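Side-chain contact in UPF0749 protein MT1873 (Mycobacterium tuberculosis, PDB 3GMG), which is of unknown function but belongs to the UPF0749 (DUF881) family and is probably associated with the cell membrane: residues L24-V28 against G29-A33. Residues are numbered along the deposited sequence; the frame is centred on the assembly and turned at random.
Sequences LSILV and GAVGA
A Schellman motif ends helix 20-27, and at its centre the backbone of Gly-29 and Ala-30 folds back onto the carbonyls of Ser-25 and Ile-26. Ala-30 N donates to Ser-25 O at 2.8 Å, in the carbonyl plane and nearly in line with the C=O (160°), while Gly-29 N reaches Ile-26 O at 3.1 Å from well above that carbonyl's plane. Val-31 N also makes a weak bond (3.4 Å) to Ser-25 O, which therefore accepts from two successive amides. Gly-29 suits the turn because glycine, lacking a side chain, readily takes positive phi (78°).

Side chains pack beside the turn. Ala-30 directs its small methyl back over the helix end; CB lies 3.8 Å from Val-28 CG2. Val-31 presents a branch to the last turn: CG2, set between its own backbone N and carbonyl carbon (chi1 -60°), touches Ser-25 CB at 3.6 Å and Ile-26 CG1 at 3.8 Å, the isoleucine and valine side chains crossing at about a right angle. The other branch of Ile-26, CG2, meets Ala-33 CB at 3.9 Å, joining the helix to the start of strand 33-35. Ser-25 can be buried here because its OG bonds to Leu-21 O, one turn back. The second subunit packs on this region too, its Leu-24 against Val-28 and its Gln-159 against Ile-26. The packing of Ile-26 on Val-31 is an addition particular to this turn; a positive-phi glycine at C', with 6→1 and 5→2 amides bonded back to carbonyls of the last turn, is typical of Schellman C-capping.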
ATOM      1  N   LEU A  24      -2.343 -16.440  -2.595  1.00 26.25           N
ATOM      2  CA  LEU A  24      -2.571 -15.181  -3.315  1.00 25.39           C
ATOM      3  C   LEU A  24      -3.883 -14.544  -2.879  1.00 24.05           C
ATOM      4  O   LEU A  24      -3.947 -13.335  -2.635  1.00 22.75           O
ATOM      5  CB  LEU A  24      -2.585 -15.434  -4.832  1.00 26.04           C
ATOM      6  CG  LEU A  24      -2.751 -14.249  -5.787  1.00 26.55           C
ATOM      7  CD1 LEU A  24      -1.635 -13.213  -5.635  1.00 27.89           C
ATOM      8  CD2 LEU A  24      -2.812 -14.761  -7.232  1.00 27.70           C
ATOM      9  N   SER A  25      -4.926 -15.365  -2.769  1.00 22.93           N
ATOM     10  CA  SER A  25      -6.254 -14.866  -2.447  1.00 22.21           C
ATOM     11  C   SER A  25      -6.294 -14.292  -1.041  1.00 21.03           C
ATOM     12  O   SER A  25      -6.958 -13.275  -0.796  1.00 20.31           O
ATOM     13  CB  SER A  25      -7.304 -15.963  -2.611  1.00 22.41           C
ATOM     14  OG  SER A  25      -7.407 -16.325  -3.978  1.00 24.21           O
ATOM     15  N   ILE A  26      -5.562 -14.910  -0.117  1.00 19.99           N
ATOM     16  CA  ILE A  26      -5.467 -14.347   1.233  1.00 19.97           C
ATOM     17  C   ILE A  26      -4.683 -13.040   1.220  1.00 19.58           C
ATOM     18  O   ILE A  26      -5.116 -12.048   1.817  1.00 18.57           O
ATOM     19  CB  ILE A  26      -4.865 -15.329   2.247  1.00 20.09           C
ATOM     20  CG1 ILE A  26      -5.837 -16.482   2.504  1.00 21.22           C
ATOM     21  CG2 ILE A  26      -4.550 -14.590   3.572  1.00 20.60           C
ATOM     22  CD1 ILE A  26      -5.208 -17.618   3.299  1.00 23.12           C
ATOM     23  N   LEU A  27      -3.534 -13.032   0.548  1.00 19.95           N
ATOM     24  CA  LEU A  27      -2.688 -11.829   0.459  1.00 20.41           C
ATOM     25  C   LEU A  27      -3.462 -10.590   0.007  1.00 20.43           C
ATOM     26  O   LEU A  27      -3.342  -9.513   0.579  1.00 20.97           O
ATOM     27  CB  LEU A  27      -1.533 -12.072  -0.522  1.00 21.00           C
ATOM     28  CG  LEU A  27      -0.664 -10.868  -0.891  1.00 22.55           C
ATOM     29  CD1 LEU A  27       0.158 -10.452   0.305  1.00 23.80           C
ATOM     30  CD2 LEU A  27       0.214 -11.204  -2.104  1.00 23.64           C
ATOM     31  N   VAL A  28      -4.251 -10.755  -1.043  1.00 20.21           N
ATOM     32  CA  VAL A  28      -4.914  -9.624  -1.665  1.00 20.56           C
ATOM     33  C   VAL A  28      -6.276  -9.333  -1.043  1.00 20.46           C
ATOM     34  O   VAL A  28      -6.941  -8.364  -1.428  1.00 22.22           O
ATOM     35  CB  VAL A  28      -4.986  -9.827  -3.196  1.00 20.44           C
ATOM     36  CG1 VAL A  28      -3.612 -10.209  -3.725  1.00 21.33           C
ATOM     37  CG2 VAL A  28      -6.031 -10.872  -3.566  1.00 21.38           C
ATOM     38  N   GLY A  29      -6.673 -10.128  -0.048  1.00 20.30           N
ATOM     39  CA  GLY A  29      -7.930  -9.917   0.655  1.00 20.47           C
ATOM     40  C   GLY A  29      -9.147 -10.398  -0.118  1.00 20.20           C
ATOM     41  O   GLY A  29     -10.277  -9.951   0.125  1.00 20.25           O
ATOM     42  N   ALA A  30      -8.927 -11.343  -1.032  1.00 20.14           N
ATOM     43  CA  ALA A  30     -10.021 -11.909  -1.833  1.00 20.42           C
ATOM     44  C   ALA A  30     -10.867 -12.935  -1.078  1.00 19.94           C
ATOM     45  O   ALA A  30     -12.044 -13.141  -1.409  1.00 21.12           O
ATOM     46  CB  ALA A  30      -9.465 -12.544  -3.108  1.00 20.30           C
ATOM     47  N   VAL A  31     -10.265 -13.598  -0.092  1.00 19.14           N
ATOM     48  CA  VAL A  31     -10.948 -14.605   0.713  1.00 18.45           C
ATOM     49  C   VAL A  31     -10.584 -14.410   2.177  1.00 17.81           C
ATOM     50  O   VAL A  31      -9.620 -13.708   2.515  1.00 17.13           O
ATOM     51  CB  VAL A  31     -10.555 -16.023   0.288  1.00 19.40           C
ATOM     52  CG1 VAL A  31     -10.920 -16.250  -1.200  1.00 20.54           C
ATOM     53  CG2 VAL A  31      -9.076 -16.280   0.539  1.00 17.20           C
ATOM     54  N   GLY A  32     -11.380 -15.033   3.032  1.00 16.88           N
ATOM     55  CA  GLY A  32     -11.125 -15.032   4.455  1.00 16.43           C
ATOM     56  C   GLY A  32      -9.887 -15.810   4.843  1.00 15.76           C
ATOM     57  O   GLY A  32      -9.340 -16.593   4.051  1.00 16.80           O
ATOM     58  N   ALA A  33      -9.449 -15.601   6.070  1.00 14.73           N
ATOM     59  CA  ALA A  33      -8.299 -16.288   6.632  1.00 14.30           C
ATOM     60  C   ALA A  33      -8.539 -16.599   8.092  1.00 13.61           C
ATOM     61  O   ALA A  33      -9.332 -15.937   8.764  1.00 13.93           O
ATOM     62  CB  ALA A  33      -7.068 -15.433   6.494  1.00 14.49           C
TER